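Local coordinates for protein 5-oxoprolinase subunit C (Escherichia coli, PDB 5DUD) that catalyses, as one subunit of an ATP-hydrolysing 5-oxoprolinase, the cleavage of 5-oxoproline to L-glutamate at the cost of ATP, at residues P35-A40 with A50-I55; M207-Q212 with Y267-I272; V233-H238 with I243-D248. All blocks are in the same frame, centred on the assembly; numbering follows the deposited sequence.

Interaction 1 (P35-A40 with A50-I55); sequences PALRIA and APALEI
Leu37 on the helix and Ala52 on the strand face each other with their CA atoms 6.7 Å apart, and from there the two backbones draw away from one another. The contact is small and rests almost wholly on one leucine. CG of Leu37 stands anti to the backbone N (chi1 178°), which carries the isobutyl group off the helix toward the strand and its approach, where its two methyls divide the work. CD1 goes to the methyl of Ala52, 3.7 Å from its CB, while CD2 hangs over the turn before the strand, 3.9 Å from Ala50 O. Both CA–CB bonds of the Leu37–Ala52 pair point toward the opposite segment, and the branched leucine meets the alanine methyl directly.

This is a helix laid on an antiparallel sheet, within a domain of the carboxyltransferase family of cyclophilin-like folds: helix 34-44 also leans on strand 110-115, the neighbour of strand 52-56, with Leu37 touching Tyr112 and Ala40 touching Ala114. Two residues along the strand, the buried carboxylate of Glu54 is held by a salt bridge from Arg206 and by hydrogen bonds from Tyr112 OH and Leu32 N. Within the helix, Ile39 N bonds to Pro35 O (3.2 Å).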
loop_
_atom_site.group_PDB
_atom_site.type_symbol
_atom_site.label_atom_id
_atom_site.label_comp_id
_atom_site.label_asym_id
_atom_site.label_seq_id
_atom_site.Cartn_x
_atom_site.Cartn_y
_atom_site.Cartn_z
ATOM N N PRO A 35 -8.414 -13.379 -3.787
ATOM C CA PRO A 35 -9.143 -14.535 -4.343
ATOM C C PRO A 35 -10.632 -14.578 -3.983
ATOM O O PRO A 35 -11.410 -15.090 -4.780
ATOM C CB PRO A 35 -8.413 -15.734 -3.724
ATOM C CG PRO A 35 -7.060 -15.231 -3.415
ATOM C CD PRO A 35 -7.294 -13.831 -2.943
ATOM N N ALA A 36 -11.036 -14.041 -2.810
ATOM C CA ALA A 36 -12.448 -14.023 -2.405
ATOM C C ALA A 36 -13.276 -13.065 -3.281
ATOM O O ALA A 36 -14.321 -13.470 -3.787
ATOM C CB ALA A 36 -12.587 -13.641 -0.946
ATOM N N LEU A 37 -12.811 -11.819 -3.476
ATOM C CA LEU A 37 -13.473 -10.818 -4.326
ATOM C C LEU A 37 -13.535 -11.271 -5.804
ATOM O O LEU A 37 -14.553 -11.055 -6.471
ATOM C CB LEU A 37 -12.705 -9.481 -4.209
ATOM C CG LEU A 37 -13.212 -8.317 -5.067
ATOM C CD1 LEU A 37 -13.251 -7.025 -4.285
ATOM C CD2 LEU A 37 -12.336 -8.106 -6.299
ATOM N N ARG A 38 -12.441 -11.883 -6.312
ATOM C CA ARG A 38 -12.370 -12.351 -7.703
ATOM C C ARG A 38 -13.408 -13.431 -7.979
ATOM O O ARG A 38 -14.115 -13.322 -8.975
ATOM C CB ARG A 38 -10.961 -12.850 -8.078
ATOM C CG ARG A 38 -9.997 -11.698 -8.327
ATOM C CD ARG A 38 -8.594 -12.132 -8.670
ATOM N NE ARG A 38 -7.752 -10.971 -8.962
ATOM C CZ ARG A 38 -6.442 -11.005 -9.190
ATOM N NH1 ARG A 38 -5.788 -12.165 -9.170
ATOM N NH2 ARG A 38 -5.774 -9.889 -9.441
ATOM N N ILE A 39 -13.553 -14.424 -7.084
ATOM C CA ILE A 39 -14.544 -15.503 -7.234
ATOM C C ILE A 39 -15.970 -14.927 -7.215
ATOM O O ILE A 39 -16.794 -15.335 -8.031
ATOM C CB ILE A 39 -14.356 -16.587 -6.133
ATOM C CG1 ILE A 39 -13.036 -17.366 -6.342
ATOM C CG2 ILE A 39 -15.539 -17.563 -6.087
ATOM C CD1 ILE A 39 -12.503 -18.078 -5.090
ATOM N N ALA A 40 -16.248 -13.981 -6.292
ATOM C CA ALA A 40 -17.557 -13.333 -6.171
ATOM C C ALA A 40 -17.938 -12.620 -7.465
ATOM O O ALA A 40 -19.040 -12.828 -7.969
ATOM C CB ALA A 40 -17.560 -12.343 -5.014
ATOM N N ALA A 50 -13.728 -6.327 -10.690
ATOM C CA ALA A 50 -14.819 -5.351 -10.605
ATOM C C ALA A 50 -15.039 -4.896 -9.146
ATOM O O ALA A 50 -14.651 -5.614 -8.220
ATOM C CB ALA A 50 -16.100 -5.937 -11.176
ATOM N N PRO A 51 -15.639 -3.710 -8.908
ATOM C CA PRO A 51 -15.819 -3.254 -7.516
ATOM C C PRO A 51 -16.840 -4.077 -6.722
ATOM O O PRO A 51 -17.972 -4.252 -7.169
ATOM C CB PRO A 51 -16.277 -1.792 -7.654
ATOM C CG PRO A 51 -16.217 -1.463 -9.092
ATOM C CD PRO A 51 -16.148 -2.718 -9.876
ATOM N N ALA A 52 -16.425 -4.574 -5.540
ATOM C CA ALA A 52 -17.266 -5.354 -4.624
ATOM C C ALA A 52 -17.040 -4.888 -3.180
ATOM O O ALA A 52 -15.954 -4.414 -2.857
ATOM C CB ALA A 52 -16.953 -6.838 -4.757
ATOM N N LEU A 53 -18.053 -5.024 -2.314
ATOM C CA LEU A 53 -17.942 -4.570 -0.927
ATOM C C LEU A 53 -17.083 -5.477 -0.070
ATOM O O LEU A 53 -17.383 -6.659 0.025
ATOM C CB LEU A 53 -19.325 -4.492 -0.257
ATOM C CG LEU A 53 -20.348 -3.579 -0.884
ATOM C CD1 LEU A 53 -21.672 -3.686 -0.157
ATOM C CD2 LEU A 53 -19.858 -2.162 -0.897
ATOM N N GLU A 54 -16.078 -4.924 0.625
ATOM C CA GLU A 54 -15.300 -5.673 1.615
ATOM C C GLU A 54 -15.994 -5.452 2.950
ATOM O O GLU A 54 -16.405 -4.325 3.217
ATOM C CB GLU A 54 -13.833 -5.211 1.662
ATOM C CG GLU A 54 -13.023 -5.885 2.761
ATOM C CD GLU A 54 -11.533 -5.620 2.700
ATOM O OE1 GLU A 54 -11.051 -4.755 3.466
ATOM O OE2 GLU A 54 -10.845 -6.282 1.891
ATOM N N ILE A 55 -16.177 -6.510 3.763
ATOM C CA ILE A 55 -16.859 -6.421 5.065
ATOM C C ILE A 55 -15.960 -7.048 6.107
ATOM O O ILE A 55 -15.499 -8.156 5.873
ATOM C CB ILE A 55 -18.244 -7.139 5.033
ATOM C CG1 ILE A 55 -19.093 -6.766 3.787
ATOM C CG2 ILE A 55 -19.036 -6.870 6.311
ATOM C CD1 ILE A 55 -19.923 -7.904 3.287
#

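Interaction 2 (M207-Q212 with Y267-I272); sequences MGYRLQ and YHLAQI
Tyr209 turns its CG anti to its own carbonyl carbon and beside its backbone N (chi1 -79°), and this swing carries the ring off the strand toward Leu269, whose side chain leans back toward the strand. The two side chains therefore run past each other in opposite directions instead of meeting end on. One rim of the phenol lies along the leucine, with CD2 of Tyr209 3.6 Å from CD1 of Leu269 and the neighbouring CE2 3.9 Å from that same methyl. Farther out, the ring reaches the helix backbone: Leu269 O sits at the ring edge, in its plane, and accepts a hydrogen bond of 3.2 Å from Tyr209 OH. The bond is a side-on one. The C=O···OH angle is 105° and the hydroxyl stands 56° out of the carbonyl plane, away from either lone-pair direction.

In the mixed sheet of this cyclophilin-like domain, strand 208-212 presents Tyr209 and Leu211 on the side where helix 266-271 packs, and Leu269 and Ile272 both touch Ile174 of another strand of that sheet. Gln271 looks the other way, with bonds to Asp33, Met109 and Arg110. The helix is only weakly bonded here, and Ile272 N also donates to Leu269 O, at 3.2 Å. Tyrosine hydroxyl and backbone amide come to this oxygen from opposite faces of its plane, so a buried carbonyl is gripped by two donors and the phenol is tied down at its polar end. Beyond the bond, Tyr209 OH rests 3.6 Å from CA of Ala270.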
loop_
_atom_site.group_PDB
_atom_site.type_symbol
_atom_site.label_atom_id
_atom_site.label_comp_id
_atom_site.label_asym_id
_atom_site.label_seq_id
_atom_site.Cartn_x
_atom_site.Cartn_y
_atom_site.Cartn_z
ATOM N N MET A 207 -3.493 -1.353 6.734
ATOM C CA MET A 207 -2.140 -0.919 6.367
ATOM C C MET A 207 -1.097 -2.010 6.633
ATOM O O MET A 207 -0.491 -2.501 5.687
ATOM C CB MET A 207 -1.742 0.364 7.111
ATOM C CG MET A 207 -2.463 1.585 6.608
ATOM S SD MET A 207 -1.995 3.098 7.485
ATOM C CE MET A 207 -0.341 3.367 6.846
ATOM N N GLY A 208 -0.892 -2.365 7.901
ATOM C CA GLY A 208 0.097 -3.372 8.274
ATOM C C GLY A 208 -0.221 -4.117 9.553
ATOM O O GLY A 208 -0.702 -3.517 10.517
ATOM N N TYR A 209 0.070 -5.429 9.572
ATOM C CA TYR A 209 -0.179 -6.300 10.722
ATOM C C TYR A 209 1.005 -6.325 11.685
ATOM O O TYR A 209 2.084 -6.747 11.278
ATOM C CB TYR A 209 -0.438 -7.752 10.271
ATOM C CG TYR A 209 -1.810 -8.109 9.723
ATOM C CD1 TYR A 209 -2.653 -7.136 9.196
ATOM C CD2 TYR A 209 -2.214 -9.432 9.628
ATOM C CE1 TYR A 209 -3.903 -7.470 8.673
ATOM C CE2 TYR A 209 -3.459 -9.778 9.115
ATOM C CZ TYR A 209 -4.304 -8.794 8.633
ATOM O OH TYR A 209 -5.533 -9.116 8.101
ATOM N N ARG A 210 0.795 -5.988 12.974
ATOM C CA ARG A 210 1.845 -6.060 14.006
ATOM C C ARG A 210 1.776 -7.437 14.692
ATOM O O ARG A 210 0.693 -7.841 15.108
ATOM C CB ARG A 210 1.690 -4.913 15.024
ATOM C CG ARG A 210 1.485 -3.553 14.343
ATOM C CD ARG A 210 2.237 -2.396 14.971
ATOM N NE ARG A 210 2.268 -1.242 14.067
ATOM C CZ ARG A 210 2.913 -0.100 14.300
ATOM N NH1 ARG A 210 3.597 0.068 15.430
ATOM N NH2 ARG A 210 2.879 0.883 13.408
ATOM N N LEU A 211 2.899 -8.177 14.745
ATOM C CA LEU A 211 2.932 -9.528 15.299
ATOM C C LEU A 211 3.565 -9.565 16.687
ATOM O O LEU A 211 4.677 -9.078 16.855
ATOM C CB LEU A 211 3.722 -10.451 14.357
ATOM C CG LEU A 211 3.322 -10.460 12.879
ATOM C CD1 LEU A 211 4.176 -11.459 12.093
ATOM C CD2 LEU A 211 1.842 -10.783 12.696
ATOM N N GLN A 212 2.880 -10.180 17.665
ATOM C CA GLN A 212 3.387 -10.362 19.029
ATOM C C GLN A 212 4.082 -11.718 19.165
ATOM O O GLN A 212 3.457 -12.745 18.900
ATOM C CB GLN A 212 2.247 -10.297 20.054
ATOM C CG GLN A 212 1.466 -8.987 20.170
ATOM C CD GLN A 212 2.241 -7.804 20.730
ATOM O OE1 GLN A 212 3.409 -7.587 20.413
ATOM N NE2 GLN A 212 1.627 -6.993 21.594
ATOM N N TYR A 267 -3.671 -14.125 0.845
ATOM C CA TYR A 267 -5.100 -14.207 1.154
ATOM C C TYR A 267 -5.360 -14.847 2.532
ATOM O O TYR A 267 -6.374 -14.522 3.148
ATOM C CB TYR A 267 -5.881 -14.949 0.046
ATOM C CG TYR A 267 -5.832 -16.463 0.069
ATOM C CD1 TYR A 267 -6.792 -17.195 0.755
ATOM C CD2 TYR A 267 -4.925 -17.162 -0.716
ATOM C CE1 TYR A 267 -6.791 -18.588 0.738
ATOM C CE2 TYR A 267 -4.919 -18.555 -0.752
ATOM C CZ TYR A 267 -5.863 -19.267 -0.032
ATOM O OH TYR A 267 -5.833 -20.643 -0.056
ATOM N N HIS A 268 -4.454 -15.715 3.034
ATOM C CA HIS A 268 -4.637 -16.348 4.346
ATOM C C HIS A 268 -4.587 -15.334 5.514
ATOM O O HIS A 268 -5.330 -15.506 6.480
ATOM C CB HIS A 268 -3.589 -17.444 4.605
ATOM C CG HIS A 268 -3.753 -18.677 3.772
ATOM N ND1 HIS A 268 -4.164 -19.871 4.331
ATOM C CD2 HIS A 268 -3.521 -18.870 2.454
ATOM C CE1 HIS A 268 -4.179 -20.747 3.340
ATOM N NE2 HIS A 268 -3.785 -20.192 2.195
ATOM N N LEU A 269 -3.721 -14.298 5.428
ATOM C CA LEU A 269 -3.566 -13.271 6.483
ATOM C C LEU A 269 -4.904 -12.557 6.786
ATOM O O LEU A 269 -5.222 -12.315 7.948
ATOM C CB LEU A 269 -2.502 -12.203 6.094
ATOM C CG LEU A 269 -0.999 -12.376 6.431
ATOM C CD1 LEU A 269 -0.721 -12.286 7.942
ATOM C CD2 LEU A 269 -0.360 -13.563 5.719
ATOM N N ALA A 270 -5.676 -12.245 5.725
ATOM C CA ALA A 270 -6.954 -11.527 5.781
ATOM C C ALA A 270 -7.988 -12.191 6.674
ATOM O O ALA A 270 -8.790 -11.471 7.263
ATOM C CB ALA A 270 -7.534 -11.388 4.377
ATOM N N GLN A 271 -8.009 -13.536 6.750
ATOM C CA GLN A 271 -9.009 -14.244 7.546
ATOM C C GLN A 271 -8.562 -14.552 8.966
ATOM O O GLN A 271 -9.410 -14.902 9.782
ATOM C CB GLN A 271 -9.416 -15.555 6.861
ATOM C CG GLN A 271 -9.983 -15.415 5.442
ATOM C CD GLN A 271 -11.087 -14.400 5.243
ATOM O OE1 GLN A 271 -11.785 -13.995 6.176
ATOM N NE2 GLN A 271 -11.360 -14.066 3.995
ATOM N N ILE A 272 -7.269 -14.420 9.289
ATOM C CA ILE A 272 -6.771 -14.755 10.629
ATOM C C ILE A 272 -7.364 -13.823 11.709
ATOM O O ILE A 272 -7.089 -12.622 11.687
ATOM C CB ILE A 272 -5.217 -14.749 10.694
ATOM C CG1 ILE A 272 -4.651 -15.998 9.980
ATOM C CG2 ILE A 272 -4.713 -14.720 12.155
ATOM C CD1 ILE A 272 -3.206 -15.881 9.537
#

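Interaction 3 (V233-H238 with I243-D248); sequences VVQVPH and IVLMND
Ile243 N gives its hydrogen to Gln235 O at 2.7 Å, the shortest of three backbone bonds here. That bond opens the pairing of a beta hairpin, strands 233-235 and 243-245, inside the larger sheet. Gln235 N returns a bond to Ile243 O (2.9 Å), making these two an antiparallel hydrogen-bonded pair, and Leu245 N reaches Val233 O at 3.0 Å. Between these bonds Val234 and Val244 form a non-hydrogen-bonded pair, their CG2 methyls 4.3 Å apart, on the face opposite Gln235 and Ile243.

Gln235, with CG anti to its carbonyl carbon (chi1 -50°) and an extended chain beyond, runs across Leu245 at about a right angle, bringing its amide to the leucine methyls. Replacing Leu245 by an alanine would probably open a gap beside that amide and set it free to turn, since both methyls that border it would be lost. Toward the turn, Pro237 crosses Ile243 in the same perpendicular fashion. The point of closest approach there is CG of the proline ring, 3.6 Å from CD1 of Ile243.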
loop_
_atom_site.group_PDB
_atom_site.type_symbol
_atom_site.label_atom_id
_atom_site.label_comp_id
_atom_site.label_asym_id
_atom_site.label_seq_id
_atom_site.Cartn_x
_atom_site.Cartn_y
_atom_site.Cartn_z
ATOM N N VAL A 233 5.864 -7.933 2.735
ATOM C CA VAL A 233 7.206 -7.774 3.301
ATOM C C VAL A 233 7.095 -7.661 4.826
ATOM O O VAL A 233 6.283 -6.887 5.330
ATOM C CB VAL A 233 7.958 -6.570 2.683
ATOM C CG1 VAL A 233 9.275 -6.310 3.411
ATOM C CG2 VAL A 233 8.210 -6.795 1.196
ATOM N N VAL A 234 7.894 -8.459 5.545
ATOM C CA VAL A 234 7.897 -8.483 7.004
ATOM C C VAL A 234 9.065 -7.631 7.492
ATOM O O VAL A 234 10.213 -8.041 7.342
ATOM C CB VAL A 234 7.976 -9.937 7.543
ATOM C CG1 VAL A 234 7.713 -9.989 9.047
ATOM C CG2 VAL A 234 6.997 -10.844 6.800
ATOM N N GLN A 235 8.769 -6.450 8.072
ATOM C CA GLN A 235 9.778 -5.543 8.624
ATOM C C GLN A 235 9.936 -5.786 10.106
ATOM O O GLN A 235 8.936 -6.063 10.772
ATOM C CB GLN A 235 9.386 -4.071 8.419
ATOM C CG GLN A 235 8.967 -3.681 7.016
ATOM C CD GLN A 235 8.740 -2.189 6.944
ATOM O OE1 GLN A 235 9.483 -1.455 6.286
ATOM N NE2 GLN A 235 7.729 -1.696 7.650
ATOM N N VAL A 236 11.153 -5.621 10.645
ATOM C CA VAL A 236 11.421 -5.789 12.075
ATOM C C VAL A 236 12.033 -4.487 12.616
ATOM O O VAL A 236 13.231 -4.281 12.449
ATOM C CB VAL A 236 12.347 -7.007 12.332
ATOM C CG1 VAL A 236 12.479 -7.296 13.826
ATOM C CG2 VAL A 236 11.845 -8.244 11.582
ATOM N N PRO A 237 11.274 -3.606 13.303
ATOM C CA PRO A 237 11.888 -2.378 13.843
ATOM C C PRO A 237 12.841 -2.641 15.029
ATOM O O PRO A 237 13.233 -3.781 15.274
ATOM C CB PRO A 237 10.674 -1.532 14.273
ATOM C CG PRO A 237 9.481 -2.200 13.690
ATOM C CD PRO A 237 9.833 -3.643 13.602
ATOM N N HIS A 238 13.225 -1.575 15.758
ATOM C CA HIS A 238 14.140 -1.678 16.911
ATOM C C HIS A 238 13.557 -2.497 18.074
ATOM O O HIS A 238 14.319 -3.089 18.839
ATOM C CB HIS A 238 14.515 -0.287 17.449
ATOM C CG HIS A 238 15.125 0.631 16.432
ATOM N ND1 HIS A 238 14.387 1.101 15.357
ATOM C CD2 HIS A 238 16.370 1.159 16.369
ATOM C CE1 HIS A 238 15.203 1.887 14.673
ATOM N NE2 HIS A 238 16.407 1.954 15.244
ATOM N N ILE A 243 6.471 -6.672 11.660
ATOM C CA ILE A 243 5.302 -5.974 11.106
ATOM C C ILE A 243 5.110 -6.432 9.658
ATOM O O ILE A 243 5.972 -6.156 8.826
ATOM C CB ILE A 243 5.462 -4.424 11.187
ATOM C CG1 ILE A 243 5.798 -3.973 12.630
ATOM C CG2 ILE A 243 4.188 -3.710 10.673
ATOM C CD1 ILE A 243 5.967 -2.453 12.810
ATOM N N VAL A 244 3.970 -7.075 9.348
ATOM C CA VAL A 244 3.664 -7.558 8.000
ATOM C C VAL A 244 2.939 -6.456 7.244
ATOM O O VAL A 244 1.859 -6.051 7.658
ATOM C CB VAL A 244 2.816 -8.854 8.010
ATOM C CG1 VAL A 244 2.708 -9.440 6.609
ATOM C CG2 VAL A 244 3.364 -9.883 8.988
ATOM N N LEU A 245 3.495 -6.003 6.122
ATOM C CA LEU A 245 2.856 -4.952 5.330
ATOM C C LEU A 245 1.730 -5.546 4.498
ATOM O O LEU A 245 1.908 -6.627 3.938
ATOM C CB LEU A 245 3.884 -4.271 4.423
ATOM C CG LEU A 245 5.086 -3.663 5.142
ATOM C CD1 LEU A 245 6.066 -3.063 4.149
ATOM C CD2 LEU A 245 4.653 -2.614 6.148
ATOM N N MET A 246 0.572 -4.863 4.429
ATOM C CA MET A 246 -0.589 -5.329 3.670
ATOM C C MET A 246 -0.817 -4.373 2.473
ATOM O O MET A 246 0.148 -3.768 2.005
ATOM C CB MET A 246 -1.818 -5.463 4.597
ATOM C CG MET A 246 -1.602 -6.392 5.788
ATOM S SD MET A 246 -1.108 -8.085 5.370
ATOM C CE MET A 246 -2.643 -8.733 4.715
ATOM N N ASN A 247 -2.048 -4.268 1.939
ATOM C CA ASN A 247 -2.315 -3.494 0.722
ATOM C C ASN A 247 -2.240 -1.960 0.888
ATOM O O ASN A 247 -1.680 -1.315 0.006
ATOM C CB ASN A 247 -3.672 -3.873 0.134
ATOM C CG ASN A 247 -3.816 -5.340 -0.213
ATOM O OD1 ASN A 247 -3.210 -6.216 0.413
ATOM N ND2 ASN A 247 -4.664 -5.657 -1.182
ATOM N N ASP A 248 -2.777 -1.378 1.983
ATOM C CA ASP A 248 -2.753 0.081 2.209
ATOM C C ASP A 248 -1.418 0.591 2.811
ATOM O O ASP A 248 -1.311 1.792 3.077
ATOM C CB ASP A 248 -3.915 0.504 3.130
ATOM C CG ASP A 248 -5.275 0.429 2.474
ATOM O OD1 ASP A 248 -5.438 -0.379 1.534
ATOM O OD2 ASP A 248 -6.193 1.145 2.929
#

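In the fold
Interactions 2 and 3 are joined as neighbours in one sheet, their centres 10 Å apart: Tyr209 N lies 2.7 Å from Val244 O and Met207 O 2.9 Å from Met246 N, both probable hydrogen bonds. Tyr209 thus belongs to both, by its backbone to the hairpin strand and by its ring to the helix. Interaction 1 belongs to another sheet, with its centre about 18 Å from that of interaction 2, yet they touch where Pro35 CD meets Tyr267 CB at 3.5 Å. Asp33 bonds to both Ala36 and Gln271. Interactions 1 and 3 do not touch, but Arg206 forms salt bridges to Glu54 and to Asp248, linking them through a shared charge.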